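Long-range contact in D-3-phosphoglycerate dehydrogenase-related protein (Vibrio cholerae, PDB 4S1V), which is probably a D-isomer-specific, NAD-dependent 2-hydroxyacid dehydrogenase, with 3-phosphoglycerate or a related acid as its likely substrate: residues Met252-Tyr265 / Leu277-Gly290. Numbering follows the deposited sequence.
Sequences MQANPMRQAAVDVY and LLSLPNVLCAPHLG
Asp263 grips the loop that follows strand 283-285 with both carboxylate oxygens. OD1 takes the backbone N of Leu289 at 2.8 Å, and OD2 takes the N of Gly290 at 2.8 Å. Each oxygen is met on its syn side. CG lies anti to the Asp263 backbone N (chi1 -162°), which swings the carboxylate toward this loop. Next to it, CG1 of Val264 sits over the centre of the His288 ring, 3.7 Å from the centroid, a CH-pi contact. The Tyr265 hydroxyl donates to Ala286 O at 2.6 Å from above the carbonyl plane, while that oxygen lies at the edge of the ring. Leu128 of the second subunit packs on Cys285 and Tyr265.

Strands 259-262 and 283-285 run parallel. Ala260 N bonds to Asn282 O, Leu284 N to Ala260 O, Val262 N to Leu284 O and Ala286 N to Val262 O. Ala260, Val262, Val283 and Cys285 share one face. Ala261 and Leu284 share the other.

Just before strand 283-285, Asn282 ND2 donates to Met252 O (2.9 Å) and Arg258 O (3.0 Å), tying the end of helix 247-254 and the Asn255-Arg258 turn to the Leu280-Val283 turn. Leu280 CD1 packs on Met252 CB at 3.6 Å. The strand pair, Asp263 and Asn282 form the tight, buried part. The Asn255-Arg258 turn is looser: Pro256 is exposed and brushes Asn282 ND2 with its CA.

The pair forms one edge of the seven-stranded parallel Rossmann sheet, with strand 233-236 flanking 259-262. Helix 104-119 packs on Leu284, and helix 247-254 lies against Val262 on the other face.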
ATOM      1  N   MET C 252     -15.264  -5.231  12.935  1.00 22.66           N
ATOM      2  CA  MET C 252     -14.527  -4.425  11.963  1.00 23.30           C
ATOM      3  C   MET C 252     -13.700  -5.282  10.998  1.00 23.53           C
ATOM      4  O   MET C 252     -13.638  -4.998   9.794  1.00 23.46           O
ATOM      5  CB  MET C 252     -13.658  -3.385  12.673  1.00 24.35           C
ATOM      6  CG  MET C 252     -14.464  -2.333  13.427  1.00 25.01           C
ATOM      7  SD  MET C 252     -15.669  -1.491  12.376  1.00 25.69           S
ATOM      8  CE  MET C 252     -17.101  -1.536  13.442  1.00 25.96           C
ATOM      9  N   GLN C 253     -13.075  -6.333  11.523  1.00 23.35           N
ATOM     10  CA  GLN C 253     -12.296  -7.242  10.688  1.00 24.28           C
ATOM     11  C   GLN C 253     -13.201  -7.894   9.646  1.00 23.36           C
ATOM     12  O   GLN C 253     -12.822  -8.012   8.486  1.00 24.34           O
ATOM     13  CB  GLN C 253     -11.574  -8.296  11.543  1.00 25.30           C
ATOM     14  CG  GLN C 253     -11.538  -9.703  10.938  1.00 28.07           C
ATOM     15  CD  GLN C 253     -10.496  -9.847   9.861  1.00 29.73           C
ATOM     16  OE1 GLN C 253     -10.650 -10.629   8.916  1.00 29.63           O
ATOM     17  NE2 GLN C 253      -9.415  -9.083   9.997  1.00 32.90           N
ATOM     18  N   ALA C 254     -14.400  -8.282  10.067  1.00 23.16           N
ATOM     19  CA  ALA C 254     -15.378  -8.947   9.197  1.00 23.82           C
ATOM     20  C   ALA C 254     -16.007  -8.033   8.131  1.00 24.28           C
ATOM     21  O   ALA C 254     -16.540  -8.514   7.123  1.00 24.26           O
ATOM     22  CB  ALA C 254     -16.470  -9.591  10.047  1.00 22.74           C
ATOM     23  N   ASN C 255     -15.953  -6.723   8.359  1.00 24.76           N
ATOM     24  CA  ASN C 255     -16.669  -5.771   7.509  1.00 25.13           C
ATOM     25  C   ASN C 255     -15.816  -4.580   7.089  1.00 26.16           C
ATOM     26  O   ASN C 255     -15.921  -3.506   7.683  1.00 26.41           O
ATOM     27  CB  ASN C 255     -17.946  -5.312   8.218  1.00 25.34           C
ATOM     28  CG  ASN C 255     -18.888  -6.465   8.515  1.00 25.92           C
ATOM     29  OD1 ASN C 255     -19.682  -6.864   7.669  1.00 25.87           O
ATOM     30  ND2 ASN C 255     -18.786  -7.019   9.718  1.00 25.74           N
ATOM     31  N   PRO C 256     -14.958  -4.764   6.065  1.00 27.16           N
ATOM     32  CA  PRO C 256     -14.036  -3.703   5.638  1.00 28.63           C
ATOM     33  C   PRO C 256     -14.714  -2.454   5.068  1.00 30.26           C
ATOM     34  O   PRO C 256     -14.072  -1.417   4.946  1.00 31.58           O
ATOM     35  CB  PRO C 256     -13.166  -4.386   4.573  1.00 29.53           C
ATOM     36  CG  PRO C 256     -13.961  -5.559   4.114  1.00 28.59           C
ATOM     37  CD  PRO C 256     -14.743  -6.013   5.311  1.00 27.82           C
ATOM     38  N   MET C 257     -15.999  -2.538   4.744  1.00 31.79           N
ATOM     39  CA  MET C 257     -16.724  -1.357   4.293  1.00 33.80           C
ATOM     40  C   MET C 257     -17.217  -0.494   5.451  1.00 32.46           C
ATOM     41  O   MET C 257     -17.518   0.681   5.262  1.00 30.87           O
ATOM     42  CB  MET C 257     -17.860  -1.725   3.340  1.00 38.14           C
ATOM     43  CG  MET C 257     -17.597  -1.330   1.886  1.00 44.59           C
ATOM     44  SD  MET C 257     -16.172  -2.113   1.081  1.00 51.01           S
ATOM     45  CE  MET C 257     -14.876  -0.893   1.305  1.00 46.60           C
ATOM     46  N   ARG C 258     -17.296  -1.085   6.642  1.00 30.30           N
ATOM     47  CA  ARG C 258     -17.594  -0.340   7.857  1.00 29.69           C
ATOM     48  C   ARG C 258     -16.329   0.310   8.400  1.00 29.24           C
ATOM     49  O   ARG C 258     -15.216  -0.117   8.090  1.00 29.31           O
ATOM     50  CB  ARG C 258     -18.157  -1.276   8.917  1.00 31.46           C
ATOM     51  CG  ARG C 258     -19.601  -1.674   8.677  1.00 31.63           C
ATOM     52  CD  ARG C 258     -20.106  -2.555   9.797  1.00 32.21           C
ATOM     53  NE  ARG C 258     -20.022  -1.885  11.096  1.00 31.78           N
ATOM     54  CZ  ARG C 258     -20.777  -2.205  12.139  1.00 31.93           C
ATOM     55  NH1 ARG C 258     -21.683  -3.175  12.025  1.00 31.16           N
ATOM     56  NH2 ARG C 258     -20.639  -1.555  13.289  1.00 30.41           N
ATOM     57  N   GLN C 259     -16.510   1.329   9.232  1.00 27.67           N
ATOM     58  CA  GLN C 259     -15.394   2.040   9.824  1.00 26.76           C
ATOM     59  C   GLN C 259     -15.542   2.229  11.334  1.00 25.76           C
ATOM     60  O   GLN C 259     -16.640   2.148  11.887  1.00 24.06           O
ATOM     61  CB  GLN C 259     -15.221   3.396   9.140  1.00 28.60           C
ATOM     62  CG  GLN C 259     -14.497   3.326   7.810  1.00 30.70           C
ATOM     63  CD  GLN C 259     -14.312   4.692   7.183  1.00 32.24           C
ATOM     64  OE1 GLN C 259     -14.712   4.909   6.043  1.00 33.02           O
ATOM     65  NE2 GLN C 259     -13.707   5.622   7.925  1.00 30.50           N
ATOM     66  N   ALA C 260     -14.417   2.472  11.996  1.00 24.65           N
ATOM     67  CA  ALA C 260     -14.420   2.787  13.412  1.00 23.67           C
ATOM     68  C   ALA C 260     -13.315   3.790  13.705  1.00 23.58           C
ATOM     69  O   ALA C 260     -12.361   3.911  12.938  1.00 23.60           O
ATOM     70  CB  ALA C 260     -14.265   1.529  14.258  1.00 23.53           C
ATOM     71  N   ALA C 261     -13.476   4.538  14.791  1.00 22.41           N
ATOM     72  CA  ALA C 261     -12.440   5.419  15.285  1.00 21.99           C
ATOM     73  C   ALA C 261     -12.442   5.296  16.808  1.00 21.89           C
ATOM     74  O   ALA C 261     -13.493   5.429  17.437  1.00 22.15           O
ATOM     75  CB  ALA C 261     -12.716   6.852  14.855  1.00 22.07           C
ATOM     76  N   VAL C 262     -11.281   5.000  17.388  1.00 20.89           N
ATOM     77  CA  VAL C 262     -11.163   4.835  18.840  1.00 20.61           C
ATOM     78  C   VAL C 262      -9.995   5.628  19.432  1.00 20.28           C
ATOM     79  O   VAL C 262      -8.948   5.786  18.797  1.00 20.94           O
ATOM     80  CB  VAL C 262     -11.085   3.347  19.270  1.00 20.39           C
ATOM     81  CG1 VAL C 262     -12.412   2.649  19.020  1.00 21.20           C
ATOM     82  CG2 VAL C 262      -9.949   2.615  18.563  1.00 19.67           C
ATOM     83  N   ASP C 263     -10.193   6.128  20.647  1.00 20.85           N
ATOM     84  CA  ASP C 263      -9.173   6.871  21.385  1.00 20.24           C
ATOM     85  C   ASP C 263      -8.714   6.042  22.576  1.00 20.36           C
ATOM     86  O   ASP C 263      -7.728   6.362  23.239  1.00 20.12           O
ATOM     87  CB  ASP C 263      -9.771   8.202  21.878  1.00 20.43           C
ATOM     88  CG  ASP C 263      -8.708   9.230  22.258  1.00 21.31           C
ATOM     89  OD1 ASP C 263      -7.688   9.326  21.547  1.00 21.91           O
ATOM     90  OD2 ASP C 263      -8.891   9.956  23.266  1.00 21.41           O
ATOM     91  N   VAL C 264      -9.449   4.966  22.831  1.00 20.71           N
ATOM     92  CA  VAL C 264      -9.392   4.243  24.092  1.00 20.95           C
ATOM     93  C   VAL C 264      -9.394   2.728  23.864  1.00 21.29           C
ATOM     94  O   VAL C 264      -9.914   2.246  22.853  1.00 20.87           O
ATOM     95  CB  VAL C 264     -10.563   4.655  25.019  1.00 21.30           C
ATOM     96  CG1 VAL C 264     -10.378   6.086  25.499  1.00 20.96           C
ATOM     97  CG2 VAL C 264     -11.899   4.504  24.305  1.00 21.79           C
ATOM     98  N   TYR C 265      -8.794   1.991  24.802  1.00 21.68           N
ATOM     99  CA  TYR C 265      -8.511   0.560  24.640  1.00 22.46           C
ATOM    100  C   TYR C 265      -8.600  -0.162  25.981  1.00 23.75           C
ATOM    101  O   TYR C 265      -8.493   0.463  27.042  1.00 22.58           O
ATOM    102  CB  TYR C 265      -7.116   0.347  24.021  1.00 22.38           C
ATOM    103  CG  TYR C 265      -6.846   1.256  22.829  1.00 21.83           C
ATOM    104  CD1 TYR C 265      -6.337   2.537  23.018  1.00 20.80           C
ATOM    105  CD2 TYR C 265      -7.140   0.844  21.523  1.00 21.27           C
ATOM    106  CE1 TYR C 265      -6.107   3.378  21.952  1.00 20.22           C
ATOM    107  CE2 TYR C 265      -6.904   1.683  20.446  1.00 20.90           C
ATOM    108  CZ  TYR C 265      -6.391   2.946  20.675  1.00 20.46           C
ATOM    109  OH  TYR C 265      -6.156   3.794  19.630  1.00 20.71           O
ATOM    110  N   LEU C 277      -7.014  -4.222  17.290  1.00 23.07           N
ATOM    111  CA  LEU C 277      -7.543  -3.072  16.552  1.00 23.59           C
ATOM    112  C   LEU C 277      -6.493  -2.300  15.759  1.00 23.31           C
ATOM    113  O   LEU C 277      -6.825  -1.676  14.756  1.00 24.43           O
ATOM    114  CB  LEU C 277      -8.311  -2.114  17.472  1.00 23.09           C
ATOM    115  CG  LEU C 277      -9.692  -2.508  17.987  1.00 23.05           C
ATOM    116  CD1 LEU C 277     -10.200  -1.438  18.953  1.00 22.90           C
ATOM    117  CD2 LEU C 277     -10.673  -2.698  16.841  1.00 22.72           C
ATOM    118  N   LEU C 278      -5.235  -2.369  16.187  1.00 23.23           N
ATOM    119  CA  LEU C 278      -4.139  -1.669  15.513  1.00 23.48           C
ATOM    120  C   LEU C 278      -3.743  -2.260  14.153  1.00 23.83           C
ATOM    121  O   LEU C 278      -2.932  -1.677  13.434  1.00 24.50           O
ATOM    122  CB  LEU C 278      -2.915  -1.586  16.433  1.00 23.80           C
ATOM    123  CG  LEU C 278      -2.999  -0.496  17.515  1.00 24.78           C
ATOM    124  CD1 LEU C 278      -1.924  -0.642  18.581  1.00 23.97           C
ATOM    125  CD2 LEU C 278      -2.920   0.881  16.882  1.00 24.90           C
ATOM    126  N   SER C 279      -4.315  -3.403  13.799  1.00 23.13           N
ATOM    127  CA  SER C 279      -3.999  -4.047  12.527  1.00 23.75           C
ATOM    128  C   SER C 279      -5.114  -3.980  11.484  1.00 22.96           C
ATOM    129  O   SER C 279      -5.098  -4.748  10.528  1.00 22.61           O
ATOM    130  CB  SER C 279      -3.603  -5.509  12.755  1.00 24.43           C
ATOM    131  OG  SER C 279      -2.473  -5.592  13.606  1.00 27.47           O
ATOM    132  N   LEU C 280      -6.068  -3.067  11.650  1.00 22.54           N
ATOM    133  CA  LEU C 280      -7.158  -2.931  10.675  1.00 22.34           C
ATOM    134  C   LEU C 280      -7.116  -1.580   9.973  1.00 22.73           C
ATOM    135  O   LEU C 280      -7.147  -0.540  10.634  1.00 23.85           O
ATOM    136  CB  LEU C 280      -8.526  -3.147  11.337  1.00 21.78           C
ATOM    137  CG  LEU C 280      -8.846  -4.515  11.932  1.00 22.23           C
ATOM    138  CD1 LEU C 280     -10.225  -4.483  12.564  1.00 22.25           C
ATOM    139  CD2 LEU C 280      -8.781  -5.630  10.889  1.00 22.22           C
ATOM    140  N   PRO C 281      -7.034  -1.581   8.626  1.00 23.30           N
ATOM    141  CA  PRO C 281      -7.067  -0.313   7.895  1.00 22.85           C
ATOM    142  C   PRO C 281      -8.353   0.484   8.117  1.00 22.76           C
ATOM    143  O   PRO C 281      -8.325   1.714   8.016  1.00 22.37           O
ATOM    144  CB  PRO C 281      -6.955  -0.741   6.425  1.00 23.51           C
ATOM    145  CG  PRO C 281      -7.353  -2.184   6.401  1.00 23.35           C
ATOM    146  CD  PRO C 281      -6.876  -2.733   7.715  1.00 23.40           C
ATOM    147  N   ASN C 282      -9.454  -0.204   8.423  1.00 21.56           N
ATOM    148  CA  ASN C 282     -10.749   0.461   8.618  1.00 22.25           C
ATOM    149  C   ASN C 282     -11.037   0.968  10.041  1.00 21.72           C
ATOM    150  O   ASN C 282     -12.149   1.418  10.333  1.00 22.33           O
ATOM    151  CB  ASN C 282     -11.907  -0.415   8.097  1.00 22.27           C
ATOM    152  CG  ASN C 282     -12.050  -1.731   8.849  1.00 22.28           C
ATOM    153  OD1 ASN C 282     -11.098  -2.235   9.437  1.00 21.97           O
ATOM    154  ND2 ASN C 282     -13.255  -2.299   8.824  1.00 22.41           N
ATOM    155  N   VAL C 283     -10.045   0.891  10.926  1.00 21.83           N
ATOM    156  CA  VAL C 283     -10.169   1.468  12.270  1.00 21.16           C
ATOM    157  C   VAL C 283      -9.094   2.529  12.481  1.00 21.30           C
ATOM    158  O   VAL C 283      -7.897   2.246  12.385  1.00 21.86           O
ATOM    159  CB  VAL C 283     -10.078   0.399  13.385  1.00 21.37           C
ATOM    160  CG1 VAL C 283     -10.140   1.040  14.773  1.00 21.28           C
ATOM    161  CG2 VAL C 283     -11.183  -0.634  13.234  1.00 20.33           C
ATOM    162  N   LEU C 284      -9.526   3.752  12.755  1.00 20.24           N
ATOM    163  CA  LEU C 284      -8.607   4.804  13.135  1.00 20.79           C
ATOM    164  C   LEU C 284      -8.326   4.655  14.627  1.00 20.48           C
ATOM    165  O   LEU C 284      -9.251   4.629  15.440  1.00 20.07           O
ATOM    166  CB  LEU C 284      -9.193   6.186  12.792  1.00 20.87           C
ATOM    167  CG  LEU C 284      -8.305   7.425  12.981  1.00 21.45           C
ATOM    168  CD1 LEU C 284      -8.691   8.535  12.021  1.00 20.25           C
ATOM    169  CD2 LEU C 284      -8.322   7.943  14.421  1.00 21.55           C
ATOM    170  N   CYS C 285      -7.045   4.529  14.972  1.00 20.55           N
ATOM    171  CA  CYS C 285      -6.620   4.333  16.364  1.00 21.09           C
ATOM    172  C   CYS C 285      -5.743   5.497  16.830  1.00 21.08           C
ATOM    173  O   CYS C 285      -4.664   5.736  16.272  1.00 20.99           O
ATOM    174  CB  CYS C 285      -5.831   3.024  16.514  1.00 21.54           C
ATOM    175  SG  CYS C 285      -6.742   1.503  16.154  1.00 23.19           S
ATOM    176  N   ALA C 286      -6.212   6.221  17.845  1.00 20.89           N
ATOM    177  CA  ALA C 286      -5.443   7.315  18.440  1.00 20.12           C
ATOM    178  C   ALA C 286      -5.054   6.950  19.873  1.00 20.38           C
ATOM    179  O   ALA C 286      -5.801   6.228  20.538  1.00 20.72           O
ATOM    180  CB  ALA C 286      -6.246   8.609  18.410  1.00 20.08           C
ATOM    181  N   PRO C 287      -3.896   7.454  20.358  1.00 19.93           N
ATOM    182  CA  PRO C 287      -3.363   7.080  21.672  1.00 19.80           C
ATOM    183  C   PRO C 287      -3.910   7.882  22.873  1.00 19.74           C
ATOM    184  O   PRO C 287      -3.175   8.638  23.516  1.00 20.29           O
ATOM    185  CB  PRO C 287      -1.858   7.309  21.503  1.00 20.32           C
ATOM    186  CG  PRO C 287      -1.769   8.442  20.537  1.00 19.61           C
ATOM    187  CD  PRO C 287      -2.947   8.306  19.609  1.00 20.24           C
ATOM    188  N   HIS C 288      -5.186   7.682  23.173  1.00 19.86           N
ATOM    189  CA  HIS C 288      -5.896   8.385  24.247  1.00 19.21           C
ATOM    190  C   HIS C 288      -5.585   9.856  24.309  1.00 19.40           C
ATOM    191  O   HIS C 288      -5.113  10.367  25.322  1.00 20.22           O
ATOM    192  CB  HIS C 288      -5.715   7.690  25.597  1.00 18.64           C
ATOM    193  CG  HIS C 288      -6.874   7.911  26.557  1.00 18.46           C
ATOM    194  ND1 HIS C 288      -7.183   7.041  27.531  1.00 18.01           N
ATOM    195  CD2 HIS C 288      -7.812   8.948  26.645  1.00 18.26           C
ATOM    196  CE1 HIS C 288      -8.250   7.491  28.220  1.00 18.21           C
ATOM    197  NE2 HIS C 288      -8.635   8.659  27.678  1.00 18.50           N
ATOM    198  N   LEU C 289      -5.866  10.548  23.210  1.00 19.94           N
ATOM    199  CA  LEU C 289      -5.548  11.968  23.075  1.00 20.11           C
ATOM    200  C   LEU C 289      -6.591  12.943  23.633  1.00 20.57           C
ATOM    201  O   LEU C 289      -6.262  14.099  23.888  1.00 20.65           O
ATOM    202  CB  LEU C 289      -5.273  12.307  21.607  1.00 20.19           C
ATOM    203  CG  LEU C 289      -4.073  11.620  20.945  1.00 20.29           C
ATOM    204  CD1 LEU C 289      -4.046  11.950  19.458  1.00 20.14           C
ATOM    205  CD2 LEU C 289      -2.775  12.046  21.620  1.00 19.82           C
ATOM    206  N   GLY C 290      -7.833  12.487  23.815  1.00 20.71           N
ATOM    207  CA  GLY C 290      -8.936  13.368  24.238  1.00 20.73           C
ATOM    208  C   GLY C 290      -8.487  14.518  25.131  1.00 21.29           C
ATOM    209  O   GLY C 290      -8.626  15.697  24.769  1.00 20.90           O
TER